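PDB 2W1K: putative sortase from Streptococcus pneumoniae, which probably acts as a class C sortase, a transpeptidase that links pilin subunits during assembly of the pneumococcal pilus fibre. Local coordinates for residues Q22-H27 with Y54-D59; Q33-Q38 with G96-L101; D61-Y66 with P77-A82; S166-T171 with F189-V194. All blocks are in the same frame, centred on the assembly; numbering follows the deposited sequence.

Contact 1: Q22-H27 with Y54-D59; sequences QEQQNH and YQVSDD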
loop_
_atom_site.group_PDB
_atom_site.type_symbol
_atom_site.label_atom_id
_atom_site.label_comp_id
_atom_site.label_asym_id
_atom_site.label_seq_id
_atom_site.Cartn_x
_atom_site.Cartn_y
_atom_site.Cartn_z
ATOM N N GLN A 22 17.118 7.041 3.197
ATOM C CA GLN A 22 17.051 8.460 2.747
ATOM C C GLN A 22 16.988 8.551 1.183
ATOM O O GLN A 22 16.338 9.450 0.588
ATOM C CB GLN A 22 18.260 9.276 3.272
ATOM C CG GLN A 22 18.088 10.803 3.143
ATOM C CD GLN A 22 16.827 11.354 3.832
ATOM O OE1 GLN A 22 15.976 11.949 3.162
ATOM N NE2 GLN A 22 16.678 11.123 5.147
ATOM N N GLU A 23 17.671 7.616 0.530
ATOM C CA GLU A 23 17.559 7.534 -0.884
ATOM C C GLU A 23 16.108 7.105 -1.323
ATOM O O GLU A 23 15.536 7.685 -2.253
ATOM C CB GLU A 23 18.612 6.578 -1.398
ATOM C CG GLU A 23 18.561 6.413 -2.850
ATOM C CD GLU A 23 19.649 5.450 -3.360
ATOM O OE1 GLU A 23 20.062 4.500 -2.601
ATOM O OE2 GLU A 23 20.080 5.630 -4.525
ATOM N N GLN A 24 15.475 6.155 -0.626
ATOM C CA GLN A 24 14.064 5.837 -0.957
ATOM C C GLN A 24 13.129 7.003 -0.662
ATOM O O GLN A 24 12.129 7.170 -1.350
ATOM C CB GLN A 24 13.515 4.632 -0.164
ATOM C CG GLN A 24 14.208 3.329 -0.434
ATOM C CD GLN A 24 13.801 2.743 -1.754
ATOM O OE1 GLN A 24 12.705 2.147 -1.834
ATOM N NE2 GLN A 24 14.672 2.885 -2.821
ATOM N N GLN A 25 13.370 7.699 0.443
ATOM C CA GLN A 25 12.613 8.905 0.733
ATOM C C GLN A 25 12.661 9.889 -0.421
ATOM O O GLN A 25 11.631 10.377 -0.950
ATOM C CB GLN A 25 13.171 9.512 2.057
ATOM C CG GLN A 25 12.775 8.677 3.318
ATOM C CD GLN A 25 11.379 8.934 3.766
ATOM O OE1 GLN A 25 11.039 10.106 4.178
ATOM N NE2 GLN A 25 10.531 7.889 3.734
ATOM N N ASN A 26 13.874 10.200 -0.868
ATOM C CA ASN A 26 14.023 11.233 -1.873
ATOM C C ASN A 26 13.510 10.776 -3.276
ATOM O O ASN A 26 12.867 11.517 -3.984
ATOM C CB ASN A 26 15.484 11.500 -1.968
ATOM C CG ASN A 26 16.041 12.263 -0.725
ATOM O OD1 ASN A 26 15.308 12.660 0.214
ATOM N ND2 ASN A 26 17.347 12.502 -0.761
ATOM N N HIS A 27 13.809 9.543 -3.692
ATOM C CA HIS A 27 13.224 8.981 -4.900
ATOM C C HIS A 27 11.712 8.942 -4.857
ATOM O O HIS A 27 11.064 9.093 -5.934
ATOM C CB HIS A 27 13.796 7.589 -5.193
ATOM C CG HIS A 27 15.273 7.647 -5.470
ATOM N ND1 HIS A 27 16.059 6.535 -5.655
ATOM C CD2 HIS A 27 16.113 8.725 -5.590
ATOM C CE1 HIS A 27 17.314 6.910 -5.869
ATOM N NE2 HIS A 27 17.370 8.235 -5.844
ATOM N N TYR A 54 9.105 3.354 -12.025
ATOM C CA TYR A 54 9.084 4.174 -10.835
ATOM C C TYR A 54 10.404 4.884 -10.606
ATOM O O TYR A 54 10.397 5.980 -10.075
ATOM C CB TYR A 54 8.768 3.316 -9.617
ATOM C CG TYR A 54 7.316 2.979 -9.433
ATOM C CD1 TYR A 54 6.732 1.988 -10.206
ATOM C CD2 TYR A 54 6.525 3.615 -8.414
ATOM C CE1 TYR A 54 5.403 1.605 -10.005
ATOM C CE2 TYR A 54 5.220 3.240 -8.218
ATOM C CZ TYR A 54 4.639 2.249 -9.013
ATOM O OH TYR A 54 3.315 1.844 -8.814
ATOM N N GLN A 55 11.529 4.269 -10.964
ATOM C CA GLN A 55 12.868 4.845 -10.673
ATOM C C GLN A 55 12.993 5.166 -9.176
ATOM O O GLN A 55 13.454 6.255 -8.763
ATOM C CB GLN A 55 13.158 6.114 -11.508
ATOM C CG GLN A 55 12.913 5.901 -12.942
ATOM C CD GLN A 55 13.360 7.038 -13.861
ATOM O OE1 GLN A 55 13.177 8.223 -13.556
ATOM N NE2 GLN A 55 13.907 6.673 -15.049
ATOM N N VAL A 56 12.494 4.284 -8.348
ATOM C CA VAL A 56 12.639 4.500 -6.893
ATOM C C VAL A 56 13.814 3.535 -6.447
ATOM O O VAL A 56 14.749 3.918 -5.744
ATOM C CB VAL A 56 11.265 4.224 -6.131
ATOM C CG1 VAL A 56 11.472 3.987 -4.631
ATOM C CG2 VAL A 56 10.163 5.310 -6.513
ATOM N N SER A 57 13.806 2.333 -6.991
ATOM C CA SER A 57 14.888 1.372 -6.657
ATOM C C SER A 57 15.631 0.941 -7.937
ATOM O O SER A 57 15.021 0.951 -9.023
ATOM C CB SER A 57 14.260 0.088 -6.019
ATOM O OG SER A 57 15.370 -0.770 -5.671
ATOM N N ASP A 58 16.853 0.413 -7.826
ATOM C CA ASP A 58 17.495 -0.135 -9.021
ATOM C C ASP A 58 16.872 -1.450 -9.466
ATOM O O ASP A 58 17.134 -1.914 -10.533
ATOM C CB ASP A 58 18.973 -0.457 -8.735
ATOM C CG ASP A 58 19.914 0.709 -9.063
ATOM O OD1 ASP A 58 19.852 1.771 -8.348
ATOM O OD2 ASP A 58 20.754 0.561 -10.023
ATOM N N ASP A 59 16.161 -2.110 -8.562
ATOM C CA ASP A 59 15.506 -3.356 -8.809
ATOM C C ASP A 59 13.975 -3.086 -8.864
ATOM O O ASP A 59 13.310 -2.779 -7.874
ATOM C CB ASP A 59 15.862 -4.285 -7.613
ATOM C CG ASP A 59 15.169 -5.635 -7.705
ATOM O OD1 ASP A 59 14.370 -5.878 -8.667
ATOM O OD2 ASP A 59 15.412 -6.459 -6.778
HETATM O O HOH W 1 11.759 8.679 -8.687
#
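His27 keeps CG anti to its carbonyl carbon (chi1 -63°) and ND1 anti to CA (chi2 174°), which turns ND1 to Val56, while Gln24 is bent at CB-CG (chi2 -76°) and brings its amide to the same residue. Both side chains come from helix 18-34 and meet a loop that has no regular structure. The direct hydrogen bond is from His27 ND1 to Val56 O, 2.9 Å long and nearly straight at the hydrogen. The oxygen lies at the ring edge, almost in the imidazole plane. This bond fixes the turn of the ring and places the proton on ND1. One face of the ring lies over Glu23 O, toward the rim. Gln24 NE2 is 3.1 Å from the same Val56 O. The Gln24 and Val56 side chains cross at about a right angle, with Gln24 OE1 3.6 Å from Val56 CG1. The other branch, Val56 CG2, sits 3.9 Å from His27 O. A water lies between the backbones, 2.9 Å from His27 O and 3.0 Å from Gln55 O. Just beyond Val56, Ser57 OG accepts from Asp59 N at 3.3 Å and closes an ST turn. Val56 is buried, and it also touches Tyr64 and Leu80. The arrangement is a helix histidine donating to a loop carbonyl. It ties helix 18-34 to the segment that leads into strand 65-69 of the sortase fold. The chain between these two elements probably carries the lid found in class C sortases.

Contact 2: Q33-Q38 with G96-L101; sequences QRLASQ and GTPLPL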
loop_
_atom_site.group_PDB
_atom_site.type_symbol
_atom_site.label_atom_id
_atom_site.label_comp_id
_atom_site.label_asym_id
_atom_site.label_seq_id
_atom_site.Cartn_x
_atom_site.Cartn_y
_atom_site.Cartn_z
ATOM N N GLN A 33 6.275 14.014 -7.219
ATOM C CA GLN A 33 6.354 15.322 -7.838
ATOM C C GLN A 33 6.036 15.164 -9.293
ATOM O O GLN A 33 5.339 16.013 -9.815
ATOM C CB GLN A 33 7.739 15.997 -7.717
ATOM C CG GLN A 33 8.192 16.345 -6.224
ATOM C CD GLN A 33 7.645 17.689 -5.602
ATOM O OE1 GLN A 33 6.726 17.665 -4.693
ATOM N NE2 GLN A 33 8.198 18.873 -6.088
ATOM N N ARG A 34 6.468 14.063 -9.947
ATOM C CA ARG A 34 6.156 13.893 -11.388
ATOM C C ARG A 34 4.723 13.593 -11.730
ATOM O O ARG A 34 4.331 13.739 -12.917
ATOM C CB ARG A 34 6.972 12.782 -12.049
ATOM C CG ARG A 34 8.420 12.851 -11.822
ATOM C CD ARG A 34 9.240 11.861 -12.599
ATOM N NE ARG A 34 9.031 10.431 -12.289
ATOM C CZ ARG A 34 9.720 9.772 -11.368
ATOM N NH1 ARG A 34 10.619 10.441 -10.627
ATOM N NH2 ARG A 34 9.537 8.482 -11.200
ATOM N N LEU A 35 3.920 13.119 -10.766
ATOM C CA LEU A 35 2.495 12.850 -11.045
ATOM C C LEU A 35 1.613 14.022 -11.508
ATOM O O LEU A 35 0.608 13.794 -12.227
ATOM C CB LEU A 35 1.819 12.346 -9.781
ATOM C CG LEU A 35 2.318 11.033 -9.217
ATOM C CD1 LEU A 35 1.549 10.800 -7.895
ATOM C CD2 LEU A 35 2.093 9.927 -10.253
ATOM N N ALA A 36 1.877 15.257 -11.083
ATOM C CA ALA A 36 1.113 16.373 -11.789
ATOM C C ALA A 36 1.032 16.096 -13.361
ATOM O O ALA A 36 -0.082 15.869 -13.940
ATOM C CB ALA A 36 1.665 17.844 -11.463
ATOM N N SER A 37 2.204 16.067 -14.013
ATOM C CA SER A 37 2.417 15.476 -15.388
ATOM C C SER A 37 1.614 14.214 -15.909
ATOM O O SER A 37 1.043 14.291 -17.014
ATOM C CB SER A 37 3.923 15.247 -15.630
ATOM O OG SER A 37 4.704 16.186 -14.904
ATOM N N GLN A 38 1.615 13.061 -15.200
ATOM C CA GLN A 38 0.765 11.881 -15.607
ATOM C C GLN A 38 -0.762 12.134 -15.614
ATOM O O GLN A 38 -1.220 13.247 -15.248
ATOM C CB GLN A 38 1.042 10.645 -14.732
ATOM C CG GLN A 38 2.336 9.884 -15.089
ATOM C CD GLN A 38 2.502 8.597 -14.221
ATOM O OE1 GLN A 38 3.518 8.427 -13.522
ATOM N NE2 GLN A 38 1.473 7.728 -14.230
ATOM N N GLY A 96 0.537 5.922 -10.612
ATOM C CA GLY A 96 -0.190 7.068 -11.022
ATOM C C GLY A 96 -0.891 7.584 -9.732
ATOM O O GLY A 96 -1.583 8.608 -9.739
ATOM N N THR A 97 -0.766 6.852 -8.640
ATOM C CA THR A 97 -1.161 7.418 -7.298
ATOM C C THR A 97 0.143 7.635 -6.494
ATOM O O THR A 97 1.142 6.918 -6.681
ATOM C CB THR A 97 -2.140 6.544 -6.512
ATOM O OG1 THR A 97 -1.460 5.365 -6.033
ATOM C CG2 THR A 97 -3.356 6.175 -7.473
ATOM N N PRO A 98 0.135 8.642 -5.608
ATOM C CA PRO A 98 1.331 8.892 -4.842
ATOM C C PRO A 98 1.780 7.692 -4.008
ATOM O O PRO A 98 0.981 6.854 -3.522
ATOM C CB PRO A 98 0.962 10.160 -3.998
ATOM C CG PRO A 98 -0.615 10.005 -3.814
ATOM C CD PRO A 98 -0.985 9.559 -5.271
ATOM N N LEU A 99 3.059 7.624 -3.804
ATOM C CA LEU A 99 3.596 6.736 -2.736
ATOM C C LEU A 99 3.185 7.310 -1.343
ATOM O O LEU A 99 2.921 8.535 -1.184
ATOM C CB LEU A 99 5.149 6.629 -2.859
ATOM C CG LEU A 99 5.506 6.038 -4.246
ATOM C CD1 LEU A 99 7.055 6.273 -4.590
ATOM C CD2 LEU A 99 5.284 4.473 -4.287
ATOM N N PRO A 100 3.144 6.432 -0.337
ATOM C CA PRO A 100 2.507 6.813 0.940
ATOM C C PRO A 100 3.410 7.710 1.834
ATOM O O PRO A 100 3.957 7.268 2.827
ATOM C CB PRO A 100 2.205 5.399 1.588
ATOM C CG PRO A 100 3.425 4.579 1.051
ATOM C CD PRO A 100 3.400 4.948 -0.413
ATOM N N LEU A 101 3.613 8.975 1.438
ATOM C CA LEU A 101 4.473 9.854 2.227
ATOM C C LEU A 101 3.602 10.878 2.931
ATOM O O LEU A 101 2.450 10.976 2.629
ATOM C CB LEU A 101 5.450 10.623 1.327
ATOM C CG LEU A 101 6.335 9.820 0.421
ATOM C CD1 LEU A 101 7.182 10.837 -0.436
ATOM C CD2 LEU A 101 7.268 8.953 1.239
#
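Leu35 packs on Gly96 and Pro98, joining the chain at the C-terminal side of helix 18-34, where it enters the part that probably carries the class C lid, to the loop between strands 91-93 and 106-111. The contact is small and apolar. Leu35 points its side chain at the loop and lays its two methyl groups along it. CD1 lies anti to CA (chi2 176°) and reaches Pro98. There it is 3.4 Å from Pro98 N, with Pro98 CD a little farther off at 3.9 Å. CD2 turns the other way and rests 3.7 Å from Gly96 CA. Gly96 has a positive phi of 101°, a conformation that suits glycine, and its bare CA is what Leu35 meets. Gln38 approaches the same carbon, with NE2 3.7 Å from Gly96 CA. Its side chain is poorly ordered, so this contact is less certain. Farther along, Pro100 is the centre of an inverse gamma turn closed by Leu101 N to Leu99 O, 2.7 Å. The loop's polar ties run to both sides. Gly96 N bonds to Tyr31 OH and Leu99 N to Asn32 OD1 on the helix. Thr97 OG1 bonds to Val94 O and accepts from Val109 N, and Pro98 O bonds to Ser108 OG. The loop thus lies between helix 18-34 and strand 106-111, with Leu35 at its outer side and Pro98 also touching Ile106 of that strand.

Contact 3: D61-Y66 with P77-A82; sequences DAVYGY and PVYLGA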
loop_
_atom_site.group_PDB
_atom_site.type_symbol
_atom_site.label_atom_id
_atom_site.label_comp_id
_atom_site.label_asym_id
_atom_site.label_seq_id
_atom_site.Cartn_x
_atom_site.Cartn_y
_atom_site.Cartn_z
ATOM N N ASP A 61 11.594 -5.049 -8.934
ATOM C CA ASP A 61 10.859 -5.952 -8.038
ATOM C C ASP A 61 11.275 -5.925 -6.533
ATOM O O ASP A 61 10.897 -6.844 -5.824
ATOM C CB ASP A 61 10.940 -7.369 -8.515
ATOM C CG ASP A 61 10.377 -7.535 -9.925
ATOM O OD1 ASP A 61 9.407 -6.798 -10.334
ATOM O OD2 ASP A 61 10.927 -8.379 -10.655
ATOM N N ALA A 62 11.979 -4.879 -6.030
ATOM C CA ALA A 62 12.316 -4.884 -4.637
ATOM C C ALA A 62 11.040 -4.609 -3.810
ATOM O O ALA A 62 10.120 -3.915 -4.249
ATOM C CB ALA A 62 13.401 -3.815 -4.335
ATOM N N VAL A 63 10.996 -5.169 -2.619
ATOM C CA VAL A 63 9.963 -4.815 -1.700
ATOM C C VAL A 63 10.123 -3.315 -1.277
ATOM O O VAL A 63 11.194 -2.873 -0.772
ATOM C CB VAL A 63 10.052 -5.704 -0.488
ATOM C CG1 VAL A 63 9.058 -5.250 0.529
ATOM C CG2 VAL A 63 9.821 -7.201 -0.950
ATOM N N TYR A 64 9.070 -2.528 -1.527
ATOM C CA TYR A 64 9.165 -1.157 -1.189
ATOM C C TYR A 64 8.793 -0.855 0.326
ATOM O O TYR A 64 9.332 0.109 0.933
ATOM C CB TYR A 64 8.209 -0.405 -2.119
ATOM C CG TYR A 64 8.126 1.113 -1.792
ATOM C CD1 TYR A 64 9.216 1.951 -1.999
ATOM C CD2 TYR A 64 6.931 1.685 -1.296
ATOM C CE1 TYR A 64 9.149 3.321 -1.701
ATOM C CE2 TYR A 64 6.869 3.057 -0.974
ATOM C CZ TYR A 64 7.964 3.847 -1.227
ATOM O OH TYR A 64 7.886 5.185 -0.993
ATOM N N GLY A 65 7.820 -1.603 0.870
ATOM C CA GLY A 65 7.327 -1.416 2.256
ATOM C C GLY A 65 6.664 -2.686 2.746
ATOM O O GLY A 65 6.515 -3.650 1.975
ATOM N N TYR A 66 6.313 -2.718 4.039
ATOM C CA TYR A 66 5.460 -3.781 4.557
ATOM C C TYR A 66 4.184 -3.234 5.120
ATOM O O TYR A 66 4.193 -2.190 5.801
ATOM C CB TYR A 66 6.146 -4.637 5.653
ATOM C CG TYR A 66 6.759 -5.829 5.043
ATOM C CD1 TYR A 66 7.977 -5.688 4.418
ATOM C CD2 TYR A 66 6.186 -7.091 5.117
ATOM C CE1 TYR A 66 8.612 -6.721 3.851
ATOM C CE2 TYR A 66 6.838 -8.206 4.490
ATOM C CZ TYR A 66 8.033 -7.946 3.883
ATOM O OH TYR A 66 8.805 -8.849 3.249
ATOM N N PRO A 77 4.427 -7.966 2.113
ATOM C CA PRO A 77 5.205 -6.993 1.350
ATOM C C PRO A 77 4.399 -6.153 0.405
ATOM O O PRO A 77 3.383 -6.579 -0.184
ATOM C CB PRO A 77 6.166 -7.880 0.545
ATOM C CG PRO A 77 5.385 -9.184 0.450
ATOM C CD PRO A 77 4.738 -9.360 1.722
ATOM N N VAL A 78 4.842 -4.923 0.226
ATOM C CA VAL A 78 4.233 -4.125 -0.831
ATOM C C VAL A 78 5.256 -3.896 -1.972
ATOM O O VAL A 78 6.435 -3.371 -1.735
ATOM C CB VAL A 78 3.736 -2.735 -0.271
ATOM C CG1 VAL A 78 3.089 -1.865 -1.388
ATOM C CG2 VAL A 78 2.769 -2.946 0.955
ATOM N N TYR A 79 4.810 -4.226 -3.193
ATOM C CA TYR A 79 5.639 -3.970 -4.397
ATOM C C TYR A 79 5.195 -2.731 -5.154
ATOM O O TYR A 79 4.152 -2.161 -4.928
ATOM C CB TYR A 79 5.663 -5.190 -5.342
ATOM C CG TYR A 79 6.300 -6.431 -4.714
ATOM C CD1 TYR A 79 7.654 -6.647 -4.726
ATOM C CD2 TYR A 79 5.505 -7.334 -4.047
ATOM C CE1 TYR A 79 8.220 -7.733 -4.095
ATOM C CE2 TYR A 79 6.045 -8.397 -3.428
ATOM C CZ TYR A 79 7.378 -8.600 -3.462
ATOM O OH TYR A 79 7.834 -9.755 -2.872
ATOM N N LEU A 80 6.027 -2.286 -6.066
ATOM C CA LEU A 80 5.679 -1.112 -6.898
ATOM C C LEU A 80 5.147 -1.499 -8.285
ATOM O O LEU A 80 5.924 -2.015 -9.169
ATOM C CB LEU A 80 6.937 -0.239 -7.081
ATOM C CG LEU A 80 7.541 0.289 -5.757
ATOM C CD1 LEU A 80 8.769 1.166 -6.127
ATOM C CD2 LEU A 80 6.464 1.099 -4.964
ATOM N N GLY A 81 3.916 -1.076 -8.567
ATOM C CA GLY A 81 3.287 -1.448 -9.839
ATOM C C GLY A 81 2.458 -2.739 -9.810
ATOM O O GLY A 81 2.928 -3.777 -9.425
ATOM N N ALA A 82 1.195 -2.655 -10.186
ATOM C CA ALA A 82 0.265 -3.650 -9.780
ATOM C C ALA A 82 0.062 -4.457 -11.059
ATOM O O ALA A 82 -0.850 -4.177 -11.769
ATOM C CB ALA A 82 -1.114 -2.955 -9.343
HETATM O O HOH W 2 8.587 -3.594 -6.535
#
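Tyr64 and Gly65 both face Val78, which makes a classic beta bulge where the hairpin of strands 65-69 and 74-80 begins. Tyr64 N bonds to Val78 O at 2.8 Å and approaches nearly along the C=O axis. Gly65 N reaches the same oxygen in a weak bond of 3.4 Å. In return Val78 N donates to Gly65 O at 2.7 Å. One carbonyl therefore takes two successive N-H groups. Next along, Tyr66 and Pro77 form a non-hydrogen-bonded pair and meet through their side chains. Pro77 CA stands over the centre of the Tyr66 ring, 3.8 Å from the centroid, in a CH-pi contact. Pro77 CD also touches Tyr66 CE2. Val63 fits between two neighbours, with CG1 on Pro77 CB and CG2 3.6 Å from Tyr79 CE1. Tyr64 has CG anti to the backbone N (chi1 176°), and Leu80 CD2 packs 3.6 Å from that CG. Before the bulge the backbones part, and a water joins them by donating to Ala62 O and accepting from Leu80 N. It lies at the edge of the Tyr79 ring.

Outer residues hold these groups in place. Tyr64 OH bonds to Ser28 OG of helix 18-34, Asp61 OD1 bonds to His86 NE2, and His86 also lies against the Tyr79 ring. Phe12 and His9 meet the Tyr66 ring. The chemistry is that of a buried strand pair with its leading loop: backbone bonds set the register, aromatic and aliphatic contacts fill both sides, and a water bridges where the loop parts from strand 74-80.

Contact 4: S166-T171 with F189-V194; sequences SKNIMT and FERVAV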
loop_
_atom_site.group_PDB
_atom_site.type_symbol
_atom_site.label_atom_id
_atom_site.label_comp_id
_atom_site.label_asym_id
_atom_site.label_seq_id
_atom_site.Cartn_x
_atom_site.Cartn_y
_atom_site.Cartn_z
ATOM N N SER A 166 -7.971 17.235 1.431
ATOM C CA SER A 166 -6.637 17.608 1.831
ATOM C C SER A 166 -6.091 16.579 2.793
ATOM O O SER A 166 -4.971 16.691 3.217
ATOM C CB SER A 166 -6.646 18.998 2.492
ATOM O OG SER A 166 -7.397 18.846 3.645
ATOM N N LYS A 167 -6.841 15.537 3.092
ATOM C CA LYS A 167 -6.382 14.485 3.975
ATOM C C LYS A 167 -5.220 13.687 3.396
ATOM O O LYS A 167 -4.981 13.669 2.208
ATOM C CB LYS A 167 -7.568 13.500 4.287
ATOM C CG LYS A 167 -8.664 14.178 5.168
ATOM C CD LYS A 167 -9.716 13.186 5.587
ATOM C CE LYS A 167 -10.815 13.795 6.496
ATOM N NZ LYS A 167 -10.283 14.239 7.886
ATOM N N ASN A 168 -4.588 12.933 4.268
ATOM C CA ASN A 168 -3.550 12.022 3.893
ATOM C C ASN A 168 -4.155 10.609 4.029
ATOM O O ASN A 168 -4.482 10.183 5.144
ATOM C CB ASN A 168 -2.305 12.217 4.775
ATOM C CG ASN A 168 -1.121 11.387 4.310
ATOM O OD1 ASN A 168 -1.043 10.178 4.563
ATOM N ND2 ASN A 168 -0.162 12.038 3.646
ATOM N N ILE A 169 -4.239 9.890 2.903
ATOM C CA ILE A 169 -5.053 8.693 2.822
ATOM C C ILE A 169 -4.286 7.551 2.229
ATOM O O ILE A 169 -3.429 7.770 1.379
ATOM C CB ILE A 169 -6.263 8.967 1.906
ATOM C CG1 ILE A 169 -7.048 10.206 2.407
ATOM C CG2 ILE A 169 -7.171 7.732 1.800
ATOM C CD1 ILE A 169 -7.877 10.052 3.765
ATOM N N MET A 170 -4.555 6.350 2.711
ATOM C CA MET A 170 -4.125 5.157 2.020
ATOM C C MET A 170 -5.396 4.411 1.624
ATOM O O MET A 170 -6.272 4.189 2.532
ATOM C CB MET A 170 -3.308 4.227 2.926
ATOM C CG MET A 170 -2.815 2.960 2.182
ATOM S SD MET A 170 -1.640 2.051 3.182
ATOM C CE MET A 170 -0.134 2.911 2.677
ATOM N N THR A 171 -5.553 4.123 0.325
ATOM C CA THR A 171 -6.798 3.446 -0.126
ATOM C C THR A 171 -6.426 2.034 -0.566
ATOM O O THR A 171 -5.438 1.838 -1.323
ATOM C CB THR A 171 -7.510 4.179 -1.280
ATOM O OG1 THR A 171 -7.919 5.490 -0.825
ATOM C CG2 THR A 171 -8.747 3.360 -1.871
ATOM N N PHE A 189 -8.272 4.741 4.421
ATOM C CA PHE A 189 -7.713 4.840 5.743
ATOM C C PHE A 189 -7.074 6.230 5.900
ATOM O O PHE A 189 -6.430 6.682 4.961
ATOM C CB PHE A 189 -6.554 3.836 5.848
ATOM C CG PHE A 189 -6.991 2.399 5.993
ATOM C CD1 PHE A 189 -7.403 1.649 4.863
ATOM C CD2 PHE A 189 -6.968 1.775 7.253
ATOM C CE1 PHE A 189 -7.804 0.282 5.009
ATOM C CE2 PHE A 189 -7.339 0.416 7.389
ATOM C CZ PHE A 189 -7.747 -0.313 6.257
ATOM N N GLU A 190 -7.195 6.886 7.074
ATOM C CA GLU A 190 -6.565 8.189 7.259
ATOM C C GLU A 190 -5.320 7.986 8.157
ATOM O O GLU A 190 -5.319 7.173 9.098
ATOM C CB GLU A 190 -7.524 9.245 7.901
ATOM C CG GLU A 190 -6.907 10.651 7.791
ATOM C CD GLU A 190 -7.855 11.832 8.250
ATOM O OE1 GLU A 190 -8.908 11.509 8.785
ATOM O OE2 GLU A 190 -7.516 13.042 8.065
ATOM N N ARG A 191 -4.276 8.732 7.854
ATOM C CA ARG A 191 -3.063 8.638 8.571
ATOM C C ARG A 191 -3.225 9.217 9.921
ATOM O O ARG A 191 -3.760 10.346 10.060
ATOM C CB ARG A 191 -1.982 9.418 7.874
ATOM C CG ARG A 191 -0.656 9.366 8.699
ATOM C CD ARG A 191 0.497 10.133 7.833
ATOM N NE ARG A 191 0.840 9.412 6.596
ATOM C CZ ARG A 191 2.106 9.257 6.150
ATOM N NH1 ARG A 191 3.164 9.886 6.762
ATOM N NH2 ARG A 191 2.341 8.505 5.111
ATOM N N VAL A 192 -2.705 8.479 10.899
ATOM C CA VAL A 192 -2.746 8.953 12.287
ATOM C C VAL A 192 -1.398 9.456 12.927
ATOM O O VAL A 192 -1.360 10.469 13.639
ATOM C CB VAL A 192 -3.461 7.791 13.161
ATOM C CG1 VAL A 192 -3.085 7.818 14.531
ATOM C CG2 VAL A 192 -4.924 7.842 12.955
ATOM N N ALA A 193 -0.315 8.729 12.713
ATOM C CA ALA A 193 0.911 9.054 13.412
ATOM C C ALA A 193 2.007 8.285 12.646
ATOM O O ALA A 193 1.708 7.354 11.849
ATOM C CB ALA A 193 0.839 8.551 14.923
ATOM N N VAL A 194 3.256 8.693 12.878
ATOM C CA VAL A 194 4.437 8.090 12.305
ATOM C C VAL A 194 5.302 7.806 13.585
ATOM O O VAL A 194 5.530 8.704 14.377
ATOM C CB VAL A 194 5.244 9.090 11.392
ATOM C CG1 VAL A 194 6.546 8.477 10.955
ATOM C CG2 VAL A 194 4.433 9.488 10.134
HETATM O O HOH W 3 -5.076 13.665 7.204
#
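Met170 and Phe189 form an antiparallel hydrogen-bonded pair, with Met170 N to Phe189 O at 2.9 Å and Phe189 N to Met170 O at 2.8 Å, in strands whose directions differ by 130°, and the pairing runs on through the non-hydrogen-bonded pair Ile169-Glu190 to the bond from Arg191 N to Asn168 O.

Polar side chains gather at the outer end. Glu190 is extended, with CG anti to the backbone N (chi1 -168°), and crosses Lys167 at about a right angle. Lys167 NZ makes a salt bridge to Glu190 OE2 at 3.0 Å, on the syn side, and a weak bond to OE1. The lysine CG and CD lie against the carboxylate as well. A water donates to Glu190 OE2 at 2.7 Å and accepts from Asn168 N, which ties that oxygen to the neighbouring strand. Arg191 NE makes a weak bond to Asn168 OD1 at 2.9 Å. The amide and guanidinium planes are 66° apart, with Asn168 ND2 over one guanidinium face. Asn168 ND2 bonds to Gly103 O and Leu101 O, while Arg191 NH2 bonds to Tyr145 OH. Arg191 NH1 makes a salt bridge to a bound MES, probably from the crystallisation liquor. Met170 and Phe189 share the face of Asn168 and Arg191, and both touch Leu134; the Lys167-Glu190 bridge lies on the face of Ile169. This is a beta hairpin of the sortase barrel, and strand 168-176 runs on through the sequence TLITC, which matches the TLxTC signature of sortases.

Contacts 1 and 2 lie at the surface and use helix 18-34 or the chain that leaves it, each meeting a different loop. Contact 1 does so with a histidine N-H on a backbone carbonyl and a water between the backbones, contact 2 with leucine methyl groups. Contacts 3 and 4 are hairpins of the same sheet, on opposite sides of the chain's centre. Contact 3 is buried and largely aromatic and aliphatic; contact 4 is only partly buried and adds a salt bridge and a weak arginine-asparagine bond. Leu99 links the first three, touching Val56, Tyr54, Tyr64 and Leu80. The loop 96-101 reaches contact 4 too, through Pro100 against Met170. Contact 4 touches neither contact 1 nor contact 3.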